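Local coordinates for protein cyclopropane mycolic acid synthase 3 (Mycobacterium tuberculosis, PDB 1L1E) that probably converts a double bond of an alpha mycolic acid into a cyclopropane ring, using a methylene group from S-adenosyl-L-methionine, at residues A[37-42]-A[49-54]; A[77-82]-A[101-106]; A[21-26]-A[260-265]; A[206-211]-A[281-286]. All coordinates share one frame; numbering follows the deposited sequence.

Contact 1: residues A[37-42]-A[49-54]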
loop_
_atom_site.group_PDB
_atom_site.type_symbol
_atom_site.label_atom_id
_atom_site.label_comp_id
_atom_site.label_asym_id
_atom_site.label_seq_id
_atom_site.Cartn_x
_atom_site.Cartn_y
_atom_site.Cartn_z
ATOM N N TYR A 37 10.387 1.107 3.978
ATOM C CA TYR A 37 11.661 0.827 3.317
ATOM C C TYR A 37 12.855 1.267 4.168
ATOM O O TYR A 37 13.159 2.455 4.264
ATOM C CB TYR A 37 11.700 1.508 1.952
ATOM C CG TYR A 37 12.939 1.208 1.126
ATOM C CD1 TYR A 37 13.392 -0.101 0.949
ATOM C CD2 TYR A 37 13.632 2.233 0.489
ATOM C CE1 TYR A 37 14.508 -0.383 0.154
ATOM C CE2 TYR A 37 14.754 1.964 -0.314
ATOM C CZ TYR A 37 15.181 0.662 -0.472
ATOM O OH TYR A 37 16.300 0.411 -1.233
ATOM N N PHE A 38 13.531 0.303 4.785
ATOM C CA PHE A 38 14.687 0.607 5.618
ATOM C C PHE A 38 15.970 0.753 4.797
ATOM O O PHE A 38 16.776 -0.174 4.724
ATOM C CB PHE A 38 14.861 -0.468 6.696
ATOM C CG PHE A 38 13.709 -0.540 7.671
ATOM C CD1 PHE A 38 12.524 -1.201 7.331
ATOM C CD2 PHE A 38 13.793 0.093 8.912
ATOM C CE1 PHE A 38 11.432 -1.227 8.214
ATOM C CE2 PHE A 38 12.718 0.076 9.799
ATOM C CZ PHE A 38 11.530 -0.588 9.443
ATOM N N GLU A 39 16.141 1.913 4.164
ATOM C CA GLU A 39 17.339 2.189 3.369
ATOM C C GLU A 39 18.544 1.964 4.259
ATOM O O GLU A 39 19.524 1.340 3.848
ATOM C CB GLU A 39 17.356 3.636 2.883
ATOM C CG GLU A 39 16.620 3.877 1.603
ATOM C CD GLU A 39 16.705 5.323 1.179
ATOM O OE1 GLU A 39 16.372 5.619 0.017
ATOM O OE2 GLU A 39 17.101 6.169 2.010
ATOM N N ARG A 40 18.463 2.507 5.472
ATOM C CA ARG A 40 19.509 2.337 6.476
ATOM C C ARG A 40 18.859 1.452 7.531
ATOM O O ARG A 40 17.708 1.677 7.907
ATOM C CB ARG A 40 19.905 3.658 7.154
ATOM C CG ARG A 40 19.835 4.928 6.318
ATOM C CD ARG A 40 20.402 6.102 7.129
ATOM N NE ARG A 40 19.853 6.157 8.487
ATOM C CZ ARG A 40 18.747 6.811 8.837
ATOM N NH1 ARG A 40 18.051 7.484 7.933
ATOM N NH2 ARG A 40 18.329 6.785 10.093
ATOM N N ASP A 41 19.590 0.456 8.012
ATOM C CA ASP A 41 19.060 -0.444 9.023
ATOM C C ASP A 41 18.703 0.269 10.333
ATOM O O ASP A 41 17.878 -0.214 11.108
ATOM C CB ASP A 41 20.076 -1.552 9.307
ATOM C CG ASP A 41 19.684 -2.407 10.490
ATOM O OD1 ASP A 41 18.633 -3.074 10.423
ATOM O OD2 ASP A 41 20.426 -2.407 11.495
ATOM N N ASP A 42 19.323 1.417 10.578
ATOM C CA ASP A 42 19.077 2.158 11.817
ATOM C C ASP A 42 17.878 3.099 11.760
ATOM O O ASP A 42 17.541 3.742 12.758
ATOM C CB ASP A 42 20.321 2.964 12.198
ATOM C CG ASP A 42 20.666 4.016 11.162
ATOM O OD1 ASP A 42 19.851 4.939 10.948
ATOM O OD2 ASP A 42 21.751 3.919 10.555
ATOM N N GLN A 49 9.352 4.923 6.395
ATOM C CA GLN A 49 8.117 5.114 5.624
ATOM C C GLN A 49 8.342 6.288 4.678
ATOM O O GLN A 49 7.808 6.321 3.562
ATOM C CB GLN A 49 6.919 5.391 6.549
ATOM C CG GLN A 49 6.493 4.192 7.390
ATOM C CD GLN A 49 5.832 3.079 6.569
ATOM O OE1 GLN A 49 6.094 2.927 5.375
ATOM N NE2 GLN A 49 4.987 2.290 7.221
ATOM N N ILE A 50 9.130 7.268 5.115
ATOM C CA ILE A 50 9.414 8.396 4.233
ATOM C C ILE A 50 10.346 7.891 3.135
ATOM O O ILE A 50 10.266 8.325 1.983
ATOM C CB ILE A 50 10.065 9.577 4.995
ATOM C CG1 ILE A 50 9.016 10.249 5.888
ATOM C CG2 ILE A 50 10.676 10.573 4.008
ATOM C CD1 ILE A 50 7.871 10.905 5.137
ATOM N N ALA A 51 11.215 6.944 3.489
ATOM C CA ALA A 51 12.134 6.362 2.519
ATOM C C ALA A 51 11.363 5.580 1.441
ATOM O O ALA A 51 11.742 5.580 0.261
ATOM C CB ALA A 51 13.118 5.436 3.219
ATOM N N LYS A 52 10.293 4.903 1.848
ATOM C CA LYS A 52 9.486 4.136 0.906
ATOM C C LYS A 52 8.732 5.088 -0.036
ATOM O O LYS A 52 8.657 4.858 -1.248
ATOM C CB LYS A 52 8.533 3.220 1.685
ATOM C CG LYS A 52 7.516 2.452 0.839
ATOM C CD LYS A 52 6.246 3.271 0.594
ATOM C CE LYS A 52 5.525 3.676 1.903
ATOM N NZ LYS A 52 5.116 2.533 2.802
ATOM N N ILE A 53 8.181 6.161 0.516
ATOM C CA ILE A 53 7.469 7.141 -0.301
ATOM C C ILE A 53 8.429 7.708 -1.370
ATOM O O ILE A 53 8.096 7.748 -2.560
ATOM C CB ILE A 53 6.902 8.263 0.590
ATOM C CG1 ILE A 53 5.842 7.678 1.518
ATOM C CG2 ILE A 53 6.352 9.390 -0.260
ATOM C CD1 ILE A 53 5.312 8.649 2.559
ATOM N N ASP A 54 9.637 8.108 -0.969
ATOM C CA ASP A 54 10.598 8.632 -1.947
ATOM C C ASP A 54 11.016 7.559 -2.964
ATOM O O ASP A 54 11.273 7.856 -4.129
ATOM C CB ASP A 54 11.862 9.185 -1.259
ATOM C CG ASP A 54 11.587 10.432 -0.423
ATOM O OD1 ASP A 54 10.485 11.017 -0.542
ATOM O OD2 ASP A 54 12.481 10.827 0.358
#
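Tyr-37 lies with its CB against the backbone of helix 45-58, overlapping Lys-52: CB of Tyr-37 is 3.6 Å from CA of Lys-52 and equally close to its CB. With CG anti to the backbone N (chi1 -176°), the phenol ring runs on past the helix and turns its edge to the peptide between Ala-51 and Lys-52, where Tyr-37 CD2 comes within 3.9 Å of Ala-51 O. The loop comes close at Ala-51, whose CB lies 3.2 Å from the carbonyl O of Tyr-37. CG and the carboxylate carbon CD of Glu-39 lie over the same methyl, CD of Glu-39 4.1 Å from CB of Ala-51. Beyond its CB, Lys-52 bends at three torsions and leads away from the loop, and its NZ gives a hydrogen bond to OE1 of Gln-49, 2.8 Å away. The same ammonium hydrogen-bonds Ser-34 OG and Cys-35 O; nearest atoms of the Lys-52 side chain and the bound S-adenosyl-L-homocysteine are about 5 Å apart, consistent with a second-shell role in the cofactor pocket. Phe-38, centre of an inverse gamma turn, faces helix 229-245, while Ile-50 and Ile-53 place helix 45-58 between the loop and helix 77-86 of the cofactor-binding fold.

Contact 2: residues A[77-82]-A[101-106]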
loop_
_atom_site.group_PDB
_atom_site.type_symbol
_atom_site.label_atom_id
_atom_site.label_comp_id
_atom_site.label_asym_id
_atom_site.label_seq_id
_atom_site.Cartn_x
_atom_site.Cartn_y
_atom_site.Cartn_z
ATOM N N ALA A 77 0.055 10.906 3.563
ATOM C CA ALA A 77 1.501 11.177 3.608
ATOM C C ALA A 77 2.206 11.205 2.242
ATOM O O ALA A 77 3.128 12.010 2.029
ATOM C CB ALA A 77 2.207 10.159 4.527
ATOM N N THR A 78 1.785 10.334 1.324
ATOM C CA THR A 78 2.412 10.265 0.007
ATOM C C THR A 78 2.131 11.532 -0.799
ATOM O O THR A 78 3.032 12.117 -1.406
ATOM C CB THR A 78 1.916 9.026 -0.793
ATOM O OG1 THR A 78 2.183 7.826 -0.051
ATOM C CG2 THR A 78 2.623 8.941 -2.139
ATOM N N MET A 79 0.875 11.959 -0.815
ATOM C CA MET A 79 0.531 13.155 -1.555
ATOM C C MET A 79 1.179 14.379 -0.908
ATOM O O MET A 79 1.622 15.284 -1.610
ATOM C CB MET A 79 -0.985 13.331 -1.634
ATOM C CG MET A 79 -1.683 12.266 -2.474
ATOM S SD MET A 79 -3.426 12.650 -2.768
ATOM C CE MET A 79 -4.111 12.191 -1.221
ATOM N N ARG A 80 1.237 14.419 0.421
ATOM C CA ARG A 80 1.870 15.568 1.062
ATOM C C ARG A 80 3.335 15.633 0.638
ATOM O O ARG A 80 3.844 16.700 0.313
ATOM C CB ARG A 80 1.801 15.485 2.588
ATOM C CG ARG A 80 2.276 16.783 3.221
ATOM C CD ARG A 80 2.753 16.638 4.644
ATOM N NE ARG A 80 3.210 17.939 5.120
ATOM C CZ ARG A 80 2.397 18.904 5.535
ATOM N NH1 ARG A 80 1.086 18.705 5.549
ATOM N NH2 ARG A 80 2.892 20.078 5.909
ATOM N N ARG A 81 4.012 14.487 0.650
ATOM C CA ARG A 81 5.407 14.439 0.246
ATOM C C ARG A 81 5.544 14.883 -1.216
ATOM O O ARG A 81 6.411 15.696 -1.546
ATOM C CB ARG A 81 5.968 13.019 0.409
ATOM C CG ARG A 81 7.467 12.898 0.104
ATOM C CD ARG A 81 8.323 13.595 1.166
ATOM N NE ARG A 81 9.715 13.177 1.080
ATOM C CZ ARG A 81 10.679 13.541 1.924
ATOM N NH1 ARG A 81 10.419 14.348 2.948
ATOM N NH2 ARG A 81 11.910 13.087 1.742
ATOM N N ALA A 82 4.697 14.346 -2.090
ATOM C CA ALA A 82 4.742 14.709 -3.512
ATOM C C ALA A 82 4.683 16.225 -3.713
ATOM O O ALA A 82 5.402 16.784 -4.549
ATOM C CB ALA A 82 3.588 14.045 -4.266
ATOM N N GLY A 101 -11.774 12.745 5.048
ATOM C CA GLY A 101 -11.888 13.936 5.868
ATOM C C GLY A 101 -10.527 14.366 6.389
ATOM O O GLY A 101 -10.193 15.548 6.334
ATOM N N HIS A 102 -9.744 13.416 6.903
ATOM C CA HIS A 102 -8.422 13.733 7.420
ATOM C C HIS A 102 -7.536 14.355 6.347
ATOM O O HIS A 102 -6.867 15.362 6.595
ATOM C CB HIS A 102 -7.743 12.481 7.981
ATOM C CG HIS A 102 -6.367 12.730 8.516
ATOM N ND1 HIS A 102 -5.264 12.874 7.702
ATOM C CD2 HIS A 102 -5.920 12.878 9.787
ATOM C CE1 HIS A 102 -4.195 13.097 8.447
ATOM N NE2 HIS A 102 -4.565 13.104 9.715
ATOM N N VAL A 103 -7.526 13.769 5.151
ATOM C CA VAL A 103 -6.694 14.317 4.076
ATOM C C VAL A 103 -7.152 15.707 3.606
ATOM O O VAL A 103 -6.330 16.531 3.241
ATOM C CB VAL A 103 -6.640 13.377 2.845
ATOM C CG1 VAL A 103 -5.899 14.054 1.704
ATOM C CG2 VAL A 103 -5.930 12.062 3.218
ATOM N N GLN A 104 -8.456 15.958 3.597
ATOM C CA GLN A 104 -8.952 17.258 3.152
ATOM C C GLN A 104 -8.547 18.312 4.182
ATOM O O GLN A 104 -8.114 19.400 3.821
ATOM C CB GLN A 104 -10.474 17.224 2.977
ATOM C CG GLN A 104 -11.099 18.536 2.471
ATOM C CD GLN A 104 -10.655 18.916 1.061
ATOM O OE1 GLN A 104 -9.883 19.859 0.871
ATOM N NE2 GLN A 104 -11.142 18.179 0.068
ATOM N N LYS A 105 -8.685 17.988 5.463
ATOM C CA LYS A 105 -8.290 18.922 6.512
ATOM C C LYS A 105 -6.803 19.222 6.329
ATOM O O LYS A 105 -6.371 20.377 6.404
ATOM C CB LYS A 105 -8.535 18.314 7.895
ATOM C CG LYS A 105 -8.076 19.191 9.048
ATOM C CD LYS A 105 -8.568 18.650 10.384
ATOM C CE LYS A 105 -8.244 19.603 11.527
ATOM N NZ LYS A 105 -8.837 19.152 12.823
ATOM N N MET A 106 -6.029 18.171 6.079
ATOM C CA MET A 106 -4.595 18.300 5.870
ATOM C C MET A 106 -4.380 19.288 4.732
ATOM O O MET A 106 -3.649 20.276 4.878
ATOM C CB MET A 106 -3.990 16.937 5.496
ATOM C CG MET A 106 -2.467 16.887 5.551
ATOM S SD MET A 106 -1.761 15.469 4.681
ATOM C CE MET A 106 -0.647 14.796 5.913
HETATM O O HOH W 1 -1.502 20.612 6.594
#
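Met-106 has the most surface buried here, and it lies across the side chain of Arg-80. Its sulfur and methyl rest on the aliphatic stem: SD of Met-106 is 4.1 Å from CB of Arg-80, and CE of Met-106 is 4.1 Å from Arg-80 CD. Further out, CG of Met-106 meets the guanidinium at its edge, 4.0 Å from Arg-80 NH1. The arginine reaches this far because its chain is extended from CG to NE; its NE is held in a salt bridge by Glu-84 of the same helix. A water donates to Met-106 O at 2.8 Å and accepts from Arg-80 NH1, bridging the helices, weakly on the arginine side. Deeper in, Met-79 CE touches Val-103 CG1 at 3.9 Å, the two side chains crossing at about a right angle. Met-79 also packs on Asp-70, and Val-103 on Val-118. These helices belong to successive beta-alpha-beta crossovers, 67-71 to 89-94 and 89-94 to 116-120, packed side by side on one sheet face as in the Rossmann-like fold of S-adenosylmethionine-dependent methyltransferases.

Contact 3: residues A[21-26]-A[260-265]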
loop_
_atom_site.group_PDB
_atom_site.type_symbol
_atom_site.label_atom_id
_atom_site.label_comp_id
_atom_site.label_asym_id
_atom_site.label_seq_id
_atom_site.Cartn_x
_atom_site.Cartn_y
_atom_site.Cartn_z
ATOM N N ASP A 21 -8.157 6.386 16.011
ATOM C CA ASP A 21 -7.375 6.516 17.224
ATOM C C ASP A 21 -6.775 5.152 17.552
ATOM O O ASP A 21 -5.843 5.048 18.348
ATOM C CB ASP A 21 -8.254 7.022 18.363
ATOM C CG ASP A 21 -7.616 8.181 19.119
ATOM O OD1 ASP A 21 -7.178 9.157 18.457
ATOM O OD2 ASP A 21 -7.559 8.115 20.370
ATOM N N PHE A 22 -7.315 4.109 16.922
ATOM C CA PHE A 22 -6.810 2.761 17.118
ATOM C C PHE A 22 -5.546 2.629 16.278
ATOM O O PHE A 22 -4.510 2.170 16.764
ATOM C CB PHE A 22 -7.828 1.717 16.663
ATOM C CG PHE A 22 -7.418 0.305 16.975
ATOM C CD1 PHE A 22 -7.548 -0.200 18.270
ATOM C CD2 PHE A 22 -6.860 -0.502 15.995
ATOM C CE1 PHE A 22 -7.128 -1.484 18.581
ATOM C CE2 PHE A 22 -6.433 -1.794 16.294
ATOM C CZ PHE A 22 -6.567 -2.285 17.592
ATOM N N PHE A 23 -5.634 3.036 15.014
ATOM C CA PHE A 23 -4.480 2.965 14.123
ATOM C C PHE A 23 -3.331 3.823 14.625
ATOM O O PHE A 23 -2.164 3.436 14.536
ATOM C CB PHE A 23 -4.844 3.411 12.710
ATOM C CG PHE A 23 -5.729 2.445 11.980
ATOM C CD1 PHE A 23 -7.087 2.708 11.820
ATOM C CD2 PHE A 23 -5.204 1.265 11.457
ATOM C CE1 PHE A 23 -7.903 1.814 11.156
ATOM C CE2 PHE A 23 -6.022 0.358 10.786
ATOM C CZ PHE A 23 -7.375 0.637 10.637
ATOM N N ARG A 24 -3.648 4.992 15.162
ATOM C CA ARG A 24 -2.596 5.865 15.655
ATOM C C ARG A 24 -1.800 5.228 16.800
ATOM O O ARG A 24 -0.741 5.735 17.189
ATOM C CB ARG A 24 -3.187 7.209 16.081
ATOM C CG ARG A 24 -3.619 8.078 14.911
ATOM C CD ARG A 24 -4.037 9.462 15.390
ATOM N NE ARG A 24 -2.927 10.134 16.069
ATOM C CZ ARG A 24 -3.053 11.221 16.824
ATOM N NH1 ARG A 24 -4.247 11.772 17.006
ATOM N NH2 ARG A 24 -1.984 11.756 17.401
ATOM N N LEU A 25 -2.298 4.109 17.325
ATOM C CA LEU A 25 -1.602 3.416 18.402
ATOM C C LEU A 25 -0.414 2.587 17.912
ATOM O O LEU A 25 0.418 2.167 18.719
ATOM C CB LEU A 25 -2.563 2.518 19.193
ATOM C CG LEU A 25 -3.591 3.256 20.063
ATOM C CD1 LEU A 25 -4.452 2.238 20.796
ATOM C CD2 LEU A 25 -2.878 4.178 21.053
ATOM N N PHE A 26 -0.332 2.325 16.608
ATOM C CA PHE A 26 0.807 1.559 16.106
ATOM C C PHE A 26 1.466 2.121 14.850
ATOM O O PHE A 26 2.655 1.899 14.623
ATOM C CB PHE A 26 0.447 0.064 15.944
ATOM C CG PHE A 26 -0.571 -0.233 14.873
ATOM C CD1 PHE A 26 -0.180 -0.396 13.549
ATOM C CD2 PHE A 26 -1.916 -0.397 15.199
ATOM C CE1 PHE A 26 -1.109 -0.720 12.564
ATOM C CE2 PHE A 26 -2.854 -0.720 14.223
ATOM C CZ PHE A 26 -2.446 -0.882 12.903
ATOM N N ASP A 260 -6.294 -8.569 19.995
ATOM C CA ASP A 260 -5.746 -9.883 19.689
ATOM C C ASP A 260 -5.817 -10.142 18.191
ATOM O O ASP A 260 -4.926 -10.761 17.612
ATOM C CB ASP A 260 -6.509 -10.977 20.443
ATOM C CG ASP A 260 -6.446 -10.804 21.951
ATOM O OD1 ASP A 260 -5.370 -10.453 22.468
ATOM O OD2 ASP A 260 -7.470 -11.033 22.626
ATOM N N ARG A 261 -6.879 -9.655 17.563
ATOM C CA ARG A 261 -7.058 -9.826 16.128
ATOM C C ARG A 261 -5.863 -9.223 15.389
ATOM O O ARG A 261 -5.244 -9.870 14.538
ATOM C CB ARG A 261 -8.361 -9.145 15.692
ATOM C CG ARG A 261 -8.631 -9.146 14.196
ATOM C CD ARG A 261 -10.040 -8.641 13.914
ATOM N NE ARG A 261 -10.275 -8.382 12.496
ATOM C CZ ARG A 261 -11.454 -8.036 11.986
ATOM N NH1 ARG A 261 -12.510 -7.910 12.782
ATOM N NH2 ARG A 261 -11.580 -7.807 10.684
ATOM N N TYR A 262 -5.525 -7.985 15.724
ATOM C CA TYR A 262 -4.402 -7.334 15.070
ATOM C C TYR A 262 -3.039 -7.883 15.459
ATOM O O TYR A 262 -2.172 -8.038 14.596
ATOM C CB TYR A 262 -4.461 -5.820 15.278
ATOM C CG TYR A 262 -5.278 -5.164 14.190
ATOM C CD1 TYR A 262 -6.672 -5.239 14.197
ATOM C CD2 TYR A 262 -4.654 -4.560 13.094
ATOM C CE1 TYR A 262 -7.425 -4.734 13.135
ATOM C CE2 TYR A 262 -5.396 -4.054 12.028
ATOM C CZ TYR A 262 -6.780 -4.145 12.057
ATOM O OH TYR A 262 -7.519 -3.646 11.012
ATOM N N MET A 263 -2.836 -8.180 16.739
ATOM C CA MET A 263 -1.548 -8.737 17.159
ATOM C C MET A 263 -1.282 -10.038 16.408
ATOM O O MET A 263 -0.157 -10.291 15.974
ATOM C CB MET A 263 -1.525 -9.012 18.660
ATOM C CG MET A 263 -1.303 -7.788 19.530
ATOM S SD MET A 263 0.166 -6.835 19.088
ATOM C CE MET A 263 1.520 -7.995 19.506
ATOM N N LYS A 264 -2.324 -10.857 16.261
ATOM C CA LYS A 264 -2.227 -12.143 15.558
ATOM C C LYS A 264 -1.867 -11.920 14.098
ATOM O O LYS A 264 -1.134 -12.702 13.488
ATOM C CB LYS A 264 -3.564 -12.889 15.645
ATOM C CG LYS A 264 -3.712 -14.093 14.720
ATOM C CD LYS A 264 -5.086 -14.744 14.913
ATOM C CE LYS A 264 -5.446 -15.709 13.782
ATOM N NZ LYS A 264 -4.607 -16.940 13.735
ATOM N N TYR A 265 -2.406 -10.845 13.542
ATOM C CA TYR A 265 -2.157 -10.497 12.155
ATOM C C TYR A 265 -0.720 -10.027 11.969
ATOM O O TYR A 265 0.007 -10.532 11.112
ATOM C CB TYR A 265 -3.160 -9.418 11.735
ATOM C CG TYR A 265 -2.713 -8.452 10.661
ATOM C CD1 TYR A 265 -2.320 -8.897 9.399
ATOM C CD2 TYR A 265 -2.749 -7.076 10.892
ATOM C CE1 TYR A 265 -1.977 -7.988 8.392
ATOM C CE2 TYR A 265 -2.414 -6.165 9.898
ATOM C CZ TYR A 265 -2.031 -6.622 8.654
ATOM O OH TYR A 265 -1.716 -5.708 7.675
#
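The ring of Tyr-262 receives the edge of Phe-22 on one face, a T-shaped aromatic pair that joins the N-terminal helix 20-23 to helix 256-274, in the helical part of the protein beside its Rossmann-like methyltransferase sheet. The ring centroids are 5.6 Å apart and the planes are inclined at 68°. The approach is off-centre: CE2 of Phe-22 hangs 4.0 Å above the tyrosine plane, toward the rim near CG and CD1 of Tyr-262. Phe-22 gets there with CG anti to its main-chain nitrogen (chi1 -174°), which sends the ring out toward helix 256-274. Two more phenylalanines approach from the same side of the tyrosine plane, at other atoms. Phe-26 brings CZ to within 4.3 Å of CD2 of Tyr-262, and Phe-23 reaches the phenol end with its CE2. The contact is thus wholly aromatic, one tyrosine set against three phenylalanines. Leu-243 of helix 229-245 packs on both Phe-26 and Tyr-262, while Ala-250 of helix 247-253 lies against Phe-22. Toward the cofactor, Phe-23 meets the ring of Trp-75, and Tyr-262 comes near Tyr-33; both of these partners probably bind S-adenosyl-L-methionine, so the cluster probably lies behind the cofactor site. At that end Phe-23 CE2 lies 4.3 Å from OH of Tyr-262.

Contact 4: residues A[206-211]-A[281-286]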
loop_
_atom_site.group_PDB
_atom_site.type_symbol
_atom_site.label_atom_id
_atom_site.label_comp_id
_atom_site.label_asym_id
_atom_site.label_seq_id
_atom_site.Cartn_x
_atom_site.Cartn_y
_atom_site.Cartn_z
ATOM N N PRO A 206 -2.243 -11.453 -5.338
ATOM C CA PRO A 206 -1.874 -11.952 -6.661
ATOM C C PRO A 206 -0.501 -12.586 -6.753
ATOM O O PRO A 206 0.373 -12.341 -5.911
ATOM C CB PRO A 206 -1.958 -10.705 -7.524
ATOM C CG PRO A 206 -1.408 -9.663 -6.597
ATOM C CD PRO A 206 -2.130 -9.981 -5.287
ATOM N N SER A 207 -0.339 -13.417 -7.781
ATOM C CA SER A 207 0.919 -14.064 -8.076
ATOM C C SER A 207 1.597 -13.064 -9.000
ATOM O O SER A 207 0.922 -12.218 -9.606
ATOM C CB SER A 207 0.696 -15.390 -8.831
ATOM O OG SER A 207 0.290 -15.166 -10.180
ATOM N N ILE A 208 2.922 -13.142 -9.102
ATOM C CA ILE A 208 3.660 -12.238 -9.973
ATOM C C ILE A 208 3.220 -12.385 -11.435
ATOM O O ILE A 208 3.033 -11.385 -12.133
ATOM C CB ILE A 208 5.179 -12.459 -9.822
ATOM C CG1 ILE A 208 5.612 -12.018 -8.419
ATOM C CG2 ILE A 208 5.938 -11.655 -10.862
ATOM C CD1 ILE A 208 7.047 -12.351 -8.070
ATOM N N PRO A 209 3.062 -13.633 -11.923
ATOM C CA PRO A 209 2.630 -13.871 -13.304
ATOM C C PRO A 209 1.282 -13.204 -13.615
ATOM O O PRO A 209 1.054 -12.746 -14.735
ATOM C CB PRO A 209 2.560 -15.395 -13.375
ATOM C CG PRO A 209 3.741 -15.791 -12.526
ATOM C CD PRO A 209 3.538 -14.890 -11.313
ATOM N N THR A 210 0.397 -13.156 -12.621
ATOM C CA THR A 210 -0.915 -12.537 -12.783
ATOM C C THR A 210 -0.805 -11.023 -12.966
ATOM O O THR A 210 -1.456 -10.445 -13.847
ATOM C CB THR A 210 -1.835 -12.828 -11.570
ATOM O OG1 THR A 210 -2.328 -14.169 -11.655
ATOM C CG2 THR A 210 -3.008 -11.880 -11.549
ATOM N N VAL A 211 -0.002 -10.376 -12.121
ATOM C CA VAL A 211 0.180 -8.932 -12.243
ATOM C C VAL A 211 0.630 -8.664 -13.675
ATOM O O VAL A 211 0.036 -7.853 -14.392
ATOM C CB VAL A 211 1.260 -8.409 -11.278
ATOM C CG1 VAL A 211 1.533 -6.933 -11.566
ATOM C CG2 VAL A 211 0.819 -8.609 -9.843
ATOM N N ASP A 281 6.152 -6.496 -3.763
ATOM C CA ASP A 281 6.841 -5.996 -4.940
ATOM C C ASP A 281 6.352 -4.621 -5.390
ATOM O O ASP A 281 5.191 -4.255 -5.185
ATOM C CB ASP A 281 6.648 -6.964 -6.110
ATOM C CG ASP A 281 7.634 -8.138 -6.099
ATOM O OD1 ASP A 281 8.378 -8.312 -5.116
ATOM O OD2 ASP A 281 7.648 -8.897 -7.091
ATOM N N GLN A 282 7.253 -3.870 -6.008
ATOM C CA GLN A 282 6.918 -2.571 -6.553
ATOM C C GLN A 282 7.118 -2.755 -8.051
ATOM O O GLN A 282 8.231 -3.041 -8.508
ATOM C CB GLN A 282 7.862 -1.472 -6.036
ATOM C CG GLN A 282 7.709 -1.091 -4.552
ATOM C CD GLN A 282 8.202 0.336 -4.265
ATOM O OE1 GLN A 282 9.073 0.855 -4.968
ATOM N NE2 GLN A 282 7.648 0.968 -3.232
ATOM N N PHE A 283 6.033 -2.618 -8.809
ATOM C CA PHE A 283 6.089 -2.767 -10.256
ATOM C C PHE A 283 6.044 -1.410 -10.922
ATOM O O PHE A 283 5.150 -0.607 -10.654
ATOM C CB PHE A 283 4.895 -3.572 -10.784
ATOM C CG PHE A 283 4.780 -4.959 -10.216
ATOM C CD1 PHE A 283 4.124 -5.179 -9.017
ATOM C CD2 PHE A 283 5.295 -6.054 -10.911
ATOM C CE1 PHE A 283 3.972 -6.472 -8.508
ATOM C CE2 PHE A 283 5.149 -7.348 -10.414
ATOM C CZ PHE A 283 4.485 -7.559 -9.212
ATOM N N THR A 284 7.012 -1.147 -11.787
ATOM C CA THR A 284 7.009 0.097 -12.510
ATOM C C THR A 284 6.434 -0.268 -13.870
ATOM O O THR A 284 6.974 -1.124 -14.575
ATOM C CB THR A 284 8.423 0.676 -12.670
ATOM O OG1 THR A 284 9.001 0.898 -11.372
ATOM C CG2 THR A 284 8.353 2.006 -13.419
ATOM N N LEU A 285 5.323 0.362 -14.219
ATOM C CA LEU A 285 4.666 0.087 -15.489
ATOM C C LEU A 285 4.601 1.335 -16.367
ATOM O O LEU A 285 4.154 2.395 -15.926
ATOM C CB LEU A 285 3.252 -0.428 -15.226
ATOM C CG LEU A 285 3.120 -1.453 -14.099
ATOM C CD1 LEU A 285 1.657 -1.745 -13.875
ATOM C CD2 LEU A 285 3.883 -2.714 -14.436
ATOM N N GLU A 286 5.052 1.205 -17.609
ATOM C CA GLU A 286 5.036 2.326 -18.543
ATOM C C GLU A 286 3.960 2.134 -19.608
ATOM O O GLU A 286 3.817 1.046 -20.164
ATOM C CB GLU A 286 6.397 2.478 -19.215
ATOM C CG GLU A 286 7.482 3.008 -18.291
ATOM C CD GLU A 286 8.763 3.316 -19.033
ATOM O OE1 GLU A 286 8.679 3.960 -20.095
ATOM O OE2 GLU A 286 9.848 2.923 -18.557
#
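This is a buried helix-on-sheet contact, in which the first turn of helix 208-216 packs on strand 279-286, the next-to-last strand of the seven-stranded sheet of the Rossmann-like methyltransferase fold, antiparallel to both its neighbours. At its heart is a CH-pi interaction: Val-211 CG1 stands 3.7 Å from the centroid of the Phe-283 ring and only 5° from the ring normal. The two side chains come from opposite directions, and the valine methyl sits over the centre of the ring, almost equally far from all six carbons. Its second branch leans on the rim, with CG2 of Val-211 3.9 Å from CZ of Phe-283. Ile-208, one turn earlier, meets the edge of the same ring through CG2, 4.4 Å from Phe-283 CE2. Ser-207 is the N-cap of the helix, its OG accepting from Thr-210 N at 3.2 Å, which secures the turn carrying Ile-208. Strand 279-286 lies between strands 163-170 and 221-227, and Val-170 of the former also packs on Phe-283. The other branch of Ile-208 reaches the side chain of Asp-281, the two crossing at about a right angle, with Ile-208 CD1 3.6 Å from Asp-281 OD2.

Overall arrangement
From the N terminus, residues 21-26 open contact 3, whose loop closes only at 260-265 and encloses contacts 1 and 2. Contact 1 closes a short loop back onto helix 45-58; contact 2 follows in series, joining the helices that precede and follow strand 89-94 in the chain. The two touch through the Arg-81 to Asp-54 salt bridge (NH2 to OD2, 2.7 Å) and through Ile-53 on Ala-77, linking helices 45-58, 77-86 and 97-109 in turn. Contact 4 starts at 206-211, inside the span of contact 3, and ends beyond it at 281-286, so these two cross. Their centres lie about 28 Å apart, one in the helical part, the other on the sheet.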